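PDB 2YOY: Rbam17540 from Bacillus amyloliquefaciens, which is a copper-dependent CBM33 polysaccharide oxygenase that probably cleaves cellulose chains by oxidation. Local coordinates for residues P7-E17 against L70-Q81; Y30-E41 against A59-L70. One frame throughout, in Å; residues are numbered along the deposited sequence.

Interaction 1. Residues P7-E17 against L70-Q81; sequences PVSRAYMGALE and LDKQTADHWVKQ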
loop_
_atom_site.group_PDB
_atom_site.type_symbol
_atom_site.label_atom_id
_atom_site.label_comp_id
_atom_site.label_asym_id
_atom_site.label_seq_id
_atom_site.Cartn_x
_atom_site.Cartn_y
_atom_site.Cartn_z
ATOM N N PRO A 7 5.913 8.048 -2.050
ATOM C CA PRO A 7 6.276 7.279 -3.265
ATOM C C PRO A 7 5.021 6.724 -3.971
ATOM O O PRO A 7 3.919 6.776 -3.408
ATOM C CB PRO A 7 7.149 6.122 -2.734
ATOM C CG PRO A 7 7.440 6.393 -1.314
ATOM C CD PRO A 7 6.364 7.362 -0.823
ATOM N N VAL A 8 5.178 6.251 -5.207
ATOM C CA VAL A 8 4.074 5.687 -5.958
ATOM C C VAL A 8 3.751 4.275 -5.487
ATOM O O VAL A 8 4.516 3.339 -5.682
ATOM C CB VAL A 8 4.433 5.668 -7.471
ATOM C CG1 VAL A 8 3.274 5.146 -8.276
ATOM C CG2 VAL A 8 4.868 7.070 -7.911
ATOM N N SER A 9 2.590 4.186 -4.844
ATOM C CA SER A 9 1.959 2.898 -4.525
ATOM C C SER A 9 1.761 2.025 -5.739
ATOM O O SER A 9 1.624 2.474 -6.843
ATOM C CB SER A 9 0.603 3.103 -3.816
ATOM O OG SER A 9 -0.433 3.645 -4.629
ATOM N N ARG A 10 1.724 0.733 -5.527
ATOM C CA ARG A 10 1.481 -0.150 -6.614
ATOM C C ARG A 10 0.169 0.121 -7.307
ATOM O O ARG A 10 0.113 0.022 -8.544
ATOM C CB ARG A 10 1.597 -1.640 -6.103
ATOM C CG ARG A 10 1.458 -2.683 -7.182
ATOM C CD ARG A 10 1.325 -4.085 -6.550
ATOM N NE ARG A 10 2.519 -4.489 -5.820
ATOM C CZ ARG A 10 2.625 -5.577 -5.040
ATOM N NH1 ARG A 10 1.604 -6.434 -4.894
ATOM N NH2 ARG A 10 3.791 -5.829 -4.432
ATOM N N ALA A 11 -0.885 0.456 -6.546
ATOM C CA ALA A 11 -2.155 0.765 -7.102
ATOM C C ALA A 11 -2.106 2.009 -8.014
ATOM O O ALA A 11 -2.629 1.990 -9.153
ATOM C CB ALA A 11 -3.170 0.987 -5.999
ATOM N N TYR A 12 -1.438 3.050 -7.533
ATOM C CA TYR A 12 -1.295 4.238 -8.341
ATOM C C TYR A 12 -0.395 3.981 -9.590
ATOM O O TYR A 12 -0.694 4.466 -10.707
ATOM C CB TYR A 12 -0.789 5.311 -7.436
ATOM C CG TYR A 12 -0.640 6.672 -8.126
ATOM C CD1 TYR A 12 -1.606 7.146 -8.995
ATOM C CD2 TYR A 12 0.499 7.450 -7.895
ATOM C CE1 TYR A 12 -1.432 8.408 -9.605
ATOM C CE2 TYR A 12 0.663 8.693 -8.484
ATOM C CZ TYR A 12 -0.290 9.150 -9.340
ATOM O OH TYR A 12 -0.090 10.377 -9.922
ATOM N N MET A 13 0.679 3.183 -9.424
ATOM C CA MET A 13 1.489 2.738 -10.543
ATOM C C MET A 13 0.612 2.059 -11.605
ATOM O O MET A 13 0.820 2.251 -12.815
ATOM C CB MET A 13 2.602 1.778 -10.113
ATOM C CG MET A 13 3.756 1.526 -11.106
ATOM S SD MET A 13 4.852 2.949 -11.047
ATOM C CE MET A 13 5.839 2.623 -9.561
ATOM N N GLY A 14 -0.413 1.332 -11.173
ATOM C CA GLY A 14 -1.391 0.736 -12.156
ATOM C C GLY A 14 -2.112 1.800 -13.001
ATOM O O GLY A 14 -2.184 1.704 -14.250
ATOM N N ALA A 15 -2.620 2.808 -12.308
ATOM C CA ALA A 15 -3.282 3.952 -12.949
ATOM C C ALA A 15 -2.333 4.665 -13.870
ATOM O O ALA A 15 -2.714 5.054 -14.967
ATOM C CB ALA A 15 -3.820 4.898 -11.907
ATOM N N LEU A 16 -1.100 4.871 -13.434
ATOM C CA LEU A 16 -0.074 5.437 -14.334
ATOM C C LEU A 16 0.192 4.624 -15.538
ATOM O O LEU A 16 0.310 5.193 -16.630
ATOM C CB LEU A 16 1.221 5.763 -13.578
ATOM C CG LEU A 16 1.133 6.813 -12.492
ATOM C CD1 LEU A 16 2.502 7.005 -11.873
ATOM C CD2 LEU A 16 0.628 8.178 -12.989
ATOM N N GLU A 17 0.330 3.278 -15.402
ATOM C CA GLU A 17 0.625 2.439 -16.565
ATOM C C GLU A 17 -0.579 2.236 -17.513
ATOM O O GLU A 17 -0.403 1.970 -18.709
ATOM C CB GLU A 17 1.137 1.062 -16.104
ATOM C CG GLU A 17 2.529 1.162 -15.470
ATOM C CD GLU A 17 3.428 0.038 -15.768
ATOM O OE1 GLU A 17 4.147 0.112 -16.814
ATOM O OE2 GLU A 17 3.539 -0.889 -14.911
ATOM N N LEU A 70 -3.601 -7.376 -7.659
ATOM C CA LEU A 70 -2.511 -6.872 -6.863
ATOM C C LEU A 70 -1.843 -7.960 -5.989
ATOM O O LEU A 70 -0.709 -7.780 -5.544
ATOM C CB LEU A 70 -2.907 -5.708 -6.035
ATOM C CG LEU A 70 -3.292 -4.482 -6.857
ATOM C CD1 LEU A 70 -3.880 -3.484 -5.878
ATOM C CD2 LEU A 70 -2.117 -3.875 -7.608
ATOM N N ASP A 71 -2.512 -9.096 -5.838
ATOM C CA ASP A 71 -1.987 -10.115 -4.961
ATOM C C ASP A 71 -0.925 -10.990 -5.592
ATOM O O ASP A 71 -0.257 -11.724 -4.872
ATOM C CB ASP A 71 -3.119 -10.963 -4.397
ATOM C CG ASP A 71 -4.047 -10.191 -3.483
ATOM O OD1 ASP A 71 -3.566 -9.351 -2.671
ATOM O OD2 ASP A 71 -5.278 -10.463 -3.540
ATOM N N LYS A 72 -0.738 -10.896 -6.916
ATOM C CA LYS A 72 0.358 -11.592 -7.551
ATOM C C LYS A 72 1.645 -11.157 -6.907
ATOM O O LYS A 72 1.787 -10.011 -6.517
ATOM C CB LYS A 72 0.428 -11.308 -9.045
ATOM C CG LYS A 72 -0.686 -11.947 -9.846
ATOM C CD LYS A 72 -0.307 -12.025 -11.327
ATOM C CE LYS A 72 -1.343 -12.801 -12.126
ATOM N NZ LYS A 72 -0.906 -12.944 -13.541
ATOM N N GLN A 73 2.593 -12.066 -6.767
ATOM C CA GLN A 73 3.876 -11.685 -6.171
ATOM C C GLN A 73 5.021 -12.518 -6.677
ATOM O O GLN A 73 5.117 -13.715 -6.397
ATOM C CB GLN A 73 3.782 -11.746 -4.651
ATOM C CG GLN A 73 4.968 -11.245 -3.872
ATOM C CD GLN A 73 5.289 -9.782 -4.145
ATOM O OE1 GLN A 73 4.425 -8.911 -4.060
ATOM N NE2 GLN A 73 6.535 -9.532 -4.550
ATOM N N THR A 74 5.858 -11.882 -7.477
ATOM C CA THR A 74 7.128 -12.455 -7.914
ATOM C C THR A 74 8.202 -11.410 -7.801
ATOM O O THR A 74 7.928 -10.199 -7.686
ATOM C CB THR A 74 7.108 -12.970 -9.375
ATOM O OG1 THR A 74 7.063 -11.858 -10.288
ATOM C CG2 THR A 74 5.938 -13.896 -9.628
ATOM N N ALA A 75 9.450 -11.865 -7.868
ATOM C CA ALA A 75 10.574 -10.942 -7.845
ATOM C C ALA A 75 10.559 -9.894 -8.968
ATOM O O ALA A 75 11.051 -8.774 -8.767
ATOM C CB ALA A 75 11.886 -11.715 -7.866
ATOM N N ASP A 76 9.972 -10.248 -10.114
ATOM C CA ASP A 76 10.058 -9.432 -11.316
ATOM C C ASP A 76 8.769 -8.738 -11.706
ATOM O O ASP A 76 8.806 -7.883 -12.586
ATOM C CB ASP A 76 10.562 -10.292 -12.499
ATOM C CG ASP A 76 12.033 -10.711 -12.340
ATOM O OD1 ASP A 76 12.764 -10.127 -11.498
ATOM O OD2 ASP A 76 12.464 -11.642 -13.041
ATOM N N HIS A 77 7.655 -9.068 -11.063
ATOM C CA HIS A 77 6.335 -8.649 -11.593
ATOM C C HIS A 77 6.168 -7.144 -11.540
ATOM O O HIS A 77 5.720 -6.552 -12.515
ATOM C CB HIS A 77 5.172 -9.300 -10.884
ATOM C CG HIS A 77 3.867 -9.141 -11.619
ATOM N ND1 HIS A 77 3.472 -9.994 -12.623
ATOM C CD2 HIS A 77 2.878 -8.221 -11.510
ATOM C CE1 HIS A 77 2.301 -9.614 -13.098
ATOM N NE2 HIS A 77 1.938 -8.518 -12.466
ATOM N N TRP A 78 6.507 -6.529 -10.409
ATOM C CA TRP A 78 6.142 -5.127 -10.205
ATOM C C TRP A 78 7.254 -4.127 -10.471
ATOM O O TRP A 78 8.427 -4.416 -10.287
ATOM C CB TRP A 78 5.598 -4.936 -8.769
ATOM C CG TRP A 78 4.504 -5.953 -8.450
ATOM C CD1 TRP A 78 4.615 -7.035 -7.591
ATOM C CD2 TRP A 78 3.172 -5.983 -8.936
ATOM N NE1 TRP A 78 3.419 -7.691 -7.505
ATOM C CE2 TRP A 78 2.535 -7.112 -8.360
ATOM C CE3 TRP A 78 2.434 -5.180 -9.778
ATOM C CZ2 TRP A 78 1.201 -7.423 -8.610
ATOM C CZ3 TRP A 78 1.107 -5.507 -10.044
ATOM C CH2 TRP A 78 0.500 -6.605 -9.449
ATOM N N VAL A 79 6.855 -2.885 -10.780
ATOM C CA VAL A 79 7.816 -1.806 -11.008
ATOM C C VAL A 79 8.358 -1.293 -9.686
ATOM O O VAL A 79 7.597 -0.892 -8.804
ATOM C CB VAL A 79 7.190 -0.617 -11.782
ATOM C CG1 VAL A 79 8.207 0.498 -11.952
ATOM C CG2 VAL A 79 6.703 -1.048 -13.167
ATOM N N LYS A 80 9.675 -1.314 -9.522
ATOM C CA LYS A 80 10.301 -0.831 -8.290
ATOM C C LYS A 80 10.743 0.641 -8.446
ATOM O O LYS A 80 11.187 1.083 -9.513
ATOM C CB LYS A 80 11.517 -1.650 -7.965
ATOM C CG LYS A 80 11.163 -3.063 -7.484
ATOM C CD LYS A 80 11.490 -4.090 -8.512
ATOM C CE LYS A 80 10.985 -5.449 -8.092
ATOM N NZ LYS A 80 10.476 -6.117 -9.313
ATOM N N GLN A 81 10.666 1.387 -7.385
ATOM C CA GLN A 81 11.253 2.723 -7.443
ATOM C C GLN A 81 12.329 2.791 -6.373
ATOM O O GLN A 81 12.216 2.207 -5.305
ATOM C CB GLN A 81 10.223 3.777 -7.183
ATOM C CG GLN A 81 9.549 3.611 -5.842
ATOM C CD GLN A 81 8.103 3.992 -5.919
ATOM O OE1 GLN A 81 7.754 5.196 -5.986
ATOM N NE2 GLN A 81 7.255 3.000 -5.920
HETATM O O HOH W 1 1.802 -8.967 -3.797
#
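The guanidinium of Arg10 lies flat on the indole of Trp78, planes 4° apart, with Arg10 CZ over the five-membered ring, 3.3 Å from Trp78 NE1, and CD over the six-membered ring. His77 CD2 sits against the opposite indole face; at the edge Trp78 NE1 donates in the ring plane to Lys72 O, 3.0 Å away. With CG anti to the backbone N (chi1 -176°), the arginine runs out over the indole and bends at chi3. At the guanidinium edge NH1 gives a weak bond to Leu70 O and donates to a water also near Lys72 O and Gln73 OE1. NH2 donates to Gln73 OE1, which is tilted from the guanidinium plane, and forms a salt bridge with Asp174; Gln73 NE2 bonds Pro114 O. With an alanine at Trp78 the guanidinium would probably be freer to turn, without the surface it lies on, and Lys72 O would lack the indole N-H. The Gln81 amide pairs with backbone: OE1 accepts from Val8 N at 2.9 Å and NE2 donates to Val8 O at 2.8 Å. Met13 CE packs on Val79 CG1. A cation-pi stack thus ties helix 10-21 to the loop before strand 81-83, beside the lytic polysaccharide monooxygenase beta-sandwich.

Interaction 2. Residues Y30-E41 against A59-L70; sequences YGSVIDNPQSVE and ANGGSGQIDFGL. With EDO (1,2-ethanediol), chain D.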
loop_
_atom_site.group_PDB
_atom_site.type_symbol
_atom_site.label_atom_id
_atom_site.label_comp_id
_atom_site.label_asym_id
_atom_site.label_seq_id
_atom_site.Cartn_x
_atom_site.Cartn_y
_atom_site.Cartn_z
ATOM N N TYR A 30 -2.023 -5.546 -13.604
ATOM C CA TYR A 30 -2.463 -5.076 -12.295
ATOM C C TYR A 30 -3.881 -5.520 -11.894
ATOM O O TYR A 30 -4.237 -5.454 -10.700
ATOM C CB TYR A 30 -2.488 -3.518 -12.264
ATOM C CG TYR A 30 -1.145 -2.848 -12.366
ATOM C CD1 TYR A 30 -0.573 -2.542 -13.609
ATOM C CD2 TYR A 30 -0.424 -2.517 -11.202
ATOM C CE1 TYR A 30 0.671 -1.920 -13.690
ATOM C CE2 TYR A 30 0.814 -1.909 -11.264
ATOM C CZ TYR A 30 1.371 -1.632 -12.509
ATOM O OH TYR A 30 2.606 -1.040 -12.587
ATOM N N GLY A 31 -4.696 -5.912 -12.874
ATOM C CA GLY A 31 -6.135 -6.056 -12.692
ATOM C C GLY A 31 -6.902 -4.756 -12.666
ATOM O O GLY A 31 -6.367 -3.709 -13.024
ATOM N N SER A 32 -8.160 -4.812 -12.253
ATOM C CA SER A 32 -9.074 -3.693 -12.399
ATOM C C SER A 32 -8.807 -2.438 -11.553
ATOM O O SER A 32 -9.461 -1.383 -11.748
ATOM C CB SER A 32 -10.504 -4.172 -12.134
ATOM O OG SER A 32 -10.625 -4.687 -10.813
ATOM N N VAL A 33 -7.857 -2.528 -10.622
ATOM C CA VAL A 33 -7.465 -1.370 -9.860
ATOM C C VAL A 33 -6.980 -0.209 -10.710
ATOM O O VAL A 33 -6.991 0.904 -10.230
ATOM C CB VAL A 33 -6.402 -1.746 -8.778
ATOM C CG1 VAL A 33 -5.038 -2.068 -9.407
ATOM C CG2 VAL A 33 -6.286 -0.638 -7.755
ATOM N N ILE A 34 -6.549 -0.455 -11.962
ATOM C CA ILE A 34 -6.047 0.613 -12.779
ATOM C C ILE A 34 -7.033 1.799 -12.919
ATOM O O ILE A 34 -6.598 2.949 -13.129
ATOM C CB ILE A 34 -5.594 0.110 -14.170
ATOM C CG1 ILE A 34 -6.807 -0.363 -15.018
ATOM C CG2 ILE A 34 -4.449 -0.895 -14.049
ATOM C CD1 ILE A 34 -6.440 -0.832 -16.407
ATOM N N ASP A 35 -8.334 1.519 -12.770
ATOM C CA ASP A 35 -9.373 2.516 -12.935
ATOM C C ASP A 35 -9.726 3.205 -11.641
ATOM O O ASP A 35 -10.318 4.293 -11.687
ATOM C CB ASP A 35 -10.640 1.867 -13.517
ATOM C CG ASP A 35 -10.574 1.694 -15.014
ATOM O OD1 ASP A 35 -9.671 2.256 -15.653
ATOM O OD2 ASP A 35 -11.440 0.990 -15.563
ATOM N N ASN A 36 -9.338 2.596 -10.512
ATOM C CA ASN A 36 -9.749 3.034 -9.191
ATOM C C ASN A 36 -8.665 2.755 -8.167
ATOM O O ASN A 36 -8.860 1.981 -7.204
ATOM C CB ASN A 36 -11.036 2.303 -8.784
ATOM C CG ASN A 36 -12.229 2.702 -9.653
ATOM O OD1 ASN A 36 -12.571 3.902 -9.737
ATOM N ND2 ASN A 36 -12.851 1.734 -10.281
ATOM N N PRO A 37 -7.517 3.412 -8.336
ATOM C CA PRO A 37 -6.405 3.186 -7.382
ATOM C C PRO A 37 -6.720 3.608 -5.940
ATOM O O PRO A 37 -6.032 3.183 -4.995
ATOM C CB PRO A 37 -5.259 4.006 -7.986
ATOM C CG PRO A 37 -5.969 5.092 -8.781
ATOM C CD PRO A 37 -7.165 4.407 -9.372
ATOM N N GLN A 38 -7.728 4.465 -5.771
ATOM C CA GLN A 38 -8.211 4.905 -4.454
ATOM C C GLN A 38 -9.047 3.904 -3.676
ATOM O O GLN A 38 -9.450 4.198 -2.556
ATOM C CB GLN A 38 -9.044 6.219 -4.616
ATOM C CG GLN A 38 -10.424 6.046 -5.276
ATOM C CD GLN A 38 -10.397 6.132 -6.801
ATOM O OE1 GLN A 38 -9.346 6.010 -7.432
ATOM N NE2 GLN A 38 -11.580 6.347 -7.406
ATOM N N SER A 39 -9.294 2.721 -4.245
ATOM C CA SER A 39 -10.298 1.812 -3.688
ATOM C C SER A 39 -9.729 0.524 -3.142
ATOM O O SER A 39 -10.445 -0.436 -3.126
ATOM C CB SER A 39 -11.387 1.522 -4.739
ATOM O OG SER A 39 -11.913 2.749 -5.228
ATOM N N VAL A 40 -8.479 0.519 -2.647
ATOM C CA VAL A 40 -7.916 -0.738 -2.048
ATOM C C VAL A 40 -8.319 -0.836 -0.547
ATOM O O VAL A 40 -7.527 -0.636 0.403
ATOM C CB VAL A 40 -6.410 -0.855 -2.284
ATOM C CG1 VAL A 40 -5.948 -2.295 -1.984
ATOM C CG2 VAL A 40 -6.027 -0.527 -3.689
ATOM N N GLU A 41 -9.601 -1.104 -0.374
ATOM C CA GLU A 41 -10.302 -0.977 0.908
ATOM C C GLU A 41 -10.689 -2.313 1.493
ATOM O O GLU A 41 -11.357 -3.108 0.845
ATOM C CB GLU A 41 -11.572 -0.178 0.680
ATOM C CG GLU A 41 -12.343 0.153 1.940
ATOM C CD GLU A 41 -13.582 0.984 1.674
ATOM O OE1 GLU A 41 -13.940 1.179 0.489
ATOM O OE2 GLU A 41 -14.194 1.432 2.672
ATOM N N ALA A 59 -6.319 -5.864 -0.575
ATOM C CA ALA A 59 -7.267 -5.705 0.519
ATOM C C ALA A 59 -8.483 -6.628 0.337
ATOM O O ALA A 59 -9.638 -6.238 0.526
ATOM C CB ALA A 59 -7.677 -4.217 0.657
ATOM N N ASN A 60 -8.193 -7.877 -0.017
ATOM C CA ASN A 60 -9.213 -8.876 -0.346
ATOM C C ASN A 60 -10.234 -8.368 -1.400
ATOM O O ASN A 60 -11.451 -8.414 -1.208
ATOM C CB ASN A 60 -9.887 -9.356 0.937
ATOM C CG ASN A 60 -10.415 -10.774 0.814
ATOM O OD1 ASN A 60 -10.281 -11.399 -0.230
ATOM N ND2 ASN A 60 -11.070 -11.258 1.858
ATOM N N GLY A 61 -9.711 -7.880 -2.516
ATOM C CA GLY A 61 -10.512 -7.378 -3.623
ATOM C C GLY A 61 -11.154 -6.040 -3.366
ATOM O O GLY A 61 -12.177 -5.724 -3.926
ATOM N N GLY A 62 -10.595 -5.282 -2.450
ATOM C CA GLY A 62 -11.138 -3.977 -2.159
ATOM C C GLY A 62 -12.619 -3.936 -1.773
ATOM O O GLY A 62 -13.323 -3.009 -2.144
ATOM N N SER A 63 -13.061 -4.967 -1.065
ATOM C CA SER A 63 -14.408 -5.065 -0.534
ATOM C C SER A 63 -15.387 -5.066 -1.694
ATOM O O SER A 63 -16.395 -4.352 -1.675
ATOM C CB SER A 63 -14.673 -3.905 0.430
ATOM O OG SER A 63 -13.701 -3.920 1.462
ATOM N N GLY A 64 -15.036 -5.831 -2.730
ATOM C CA GLY A 64 -15.806 -5.834 -3.978
ATOM C C GLY A 64 -15.507 -4.769 -5.038
ATOM O O GLY A 64 -16.062 -4.853 -6.122
ATOM N N GLN A 65 -14.639 -3.779 -4.768
ATOM C CA GLN A 65 -14.399 -2.692 -5.706
ATOM C C GLN A 65 -13.380 -2.964 -6.799
ATOM O O GLN A 65 -13.404 -2.299 -7.782
ATOM C CB GLN A 65 -14.015 -1.404 -4.954
ATOM C CG GLN A 65 -15.137 -0.932 -4.063
ATOM C CD GLN A 65 -14.710 0.136 -3.099
ATOM O OE1 GLN A 65 -15.056 1.314 -3.259
ATOM N NE2 GLN A 65 -13.947 -0.256 -2.099
ATOM N N ILE A 66 -12.515 -3.970 -6.607
ATOM C CA ILE A 66 -11.457 -4.308 -7.501
ATOM C C ILE A 66 -11.353 -5.840 -7.465
ATOM O O ILE A 66 -12.112 -6.506 -6.771
ATOM C CB ILE A 66 -10.067 -3.674 -7.114
ATOM C CG1 ILE A 66 -9.643 -4.106 -5.712
ATOM C CG2 ILE A 66 -10.115 -2.169 -7.178
ATOM C CD1 ILE A 66 -8.291 -3.563 -5.242
ATOM N N ASP A 67 -10.453 -6.372 -8.263
ATOM C CA ASP A 67 -10.240 -7.851 -8.312
ATOM C C ASP A 67 -8.997 -8.203 -7.472
ATOM O O ASP A 67 -8.586 -7.405 -6.640
ATOM C CB ASP A 67 -10.115 -8.315 -9.762
ATOM C CG ASP A 67 -9.009 -7.603 -10.525
ATOM O OD1 ASP A 67 -8.062 -7.091 -9.888
ATOM O OD2 ASP A 67 -9.086 -7.530 -11.784
ATOM N N PHE A 68 -8.407 -9.382 -7.677
ATOM C CA PHE A 68 -7.288 -9.847 -6.884
ATOM C C PHE A 68 -5.943 -9.671 -7.602
ATOM O O PHE A 68 -4.945 -10.264 -7.173
ATOM C CB PHE A 68 -7.423 -11.339 -6.494
ATOM C CG PHE A 68 -8.632 -11.659 -5.651
ATOM C CD1 PHE A 68 -8.932 -10.916 -4.543
ATOM C CD2 PHE A 68 -9.462 -12.727 -5.991
ATOM C CE1 PHE A 68 -10.068 -11.175 -3.784
ATOM C CE2 PHE A 68 -10.585 -13.015 -5.238
ATOM C CZ PHE A 68 -10.888 -12.240 -4.131
ATOM N N GLY A 69 -5.896 -8.846 -8.661
ATOM C CA GLY A 69 -4.666 -8.665 -9.424
ATOM C C GLY A 69 -3.407 -8.218 -8.657
ATOM O O GLY A 69 -2.321 -8.634 -8.999
ATOM N N LEU A 70 -3.601 -7.376 -7.659
ATOM C CA LEU A 70 -2.511 -6.872 -6.863
ATOM C C LEU A 70 -1.843 -7.960 -5.989
ATOM O O LEU A 70 -0.709 -7.780 -5.544
ATOM C CB LEU A 70 -2.907 -5.708 -6.035
ATOM C CG LEU A 70 -3.292 -4.482 -6.857
ATOM C CD1 LEU A 70 -3.880 -3.484 -5.878
ATOM C CD2 LEU A 70 -2.117 -3.875 -7.608
HETATM C C1 EDO D . -14.743 4.371 4.000
HETATM O O1 EDO D . -15.022 3.459 5.072
HETATM C C2 EDO D . -15.844 4.405 2.939
HETATM O O2 EDO D . -16.130 3.112 2.401
HETATM O O HOH W 2 -6.643 -4.966 -9.430
HETATM O O HOH W 3 -12.237 -1.497 -10.071
HETATM O O HOH W 4 -14.518 2.279 -6.458
#
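Two loops meet here in the region between strands that lytic polysaccharide monooxygenases build out beside the copper site, and Glu41 at one end has its side chain about 5 Å from the copper ion. Glu41 is extended, CG anti to the backbone N (chi1 -174°), which carries its carboxylate to the Gln65 amide: OE1 accepts from Gln65 NE2 at 3.0 Å, met on the anti side, with the two planes 52° apart. Gln65 NE2 also donates to Gly62 O, which lies in the amide plane, at 2.8 Å; two acceptors therefore fix the rotation of the amide, and Gln65 OE1 is hydrogen-bonded to His1 NE2. Ser63 OG donates to Glu41 O at 2.6 Å, from above the carbonyl plane. Glu41 OE2 accepts from O2 of an ethanediol, probably from the crystallisation liquor, which Asn167 and Thr165 also bind. At the other end Asp67 closes an Asx turn, OD1 accepting from Gly69 N, while Asp67 OD2 takes the backbone N of Ser32 at 2.9 Å; Ser32 OG weakly accepts from Asp67 N in return. A water joins Asp67 OD1, Tyr30 O and Val33 N. Gly31 and Gly69 come close here, where a side chain on either would collide with the facing loop. Between these polar ends lies an apolar strip: Ile66 CG2 rests beside Val33 CB, Val33 CG1 meets Leu70 CD2 at 3.9 Å, and Val40 CG1 packs on Ala59 CB at 3.7 Å. Gln65, gripped by Glu41 and Gly62, is thus a second-shell residue likely to orient the copper-binding imidazole of His1.

In the fold
Interaction 2 is nested within the chain loop that interaction 1 closes, and Leu70 belongs to both, facing Arg10 in one and Val33 in the other. The two also touch directly, Glu17 OE2 lying 2.5 Å from Tyr30 OH, a probable hydrogen bond, while Met13 packs on the same tyrosine. Both are partly buried, but their chemistry differs. In interaction 1 a buried arginine is held by an aromatic face, carbonyl groups and the carboxylate of Asp174 on strand 167-177. Interaction 2 relies on backbone-to-side-chain bonds, waters and an apolar strip, and extends to the copper site through Gln65 and Glu41.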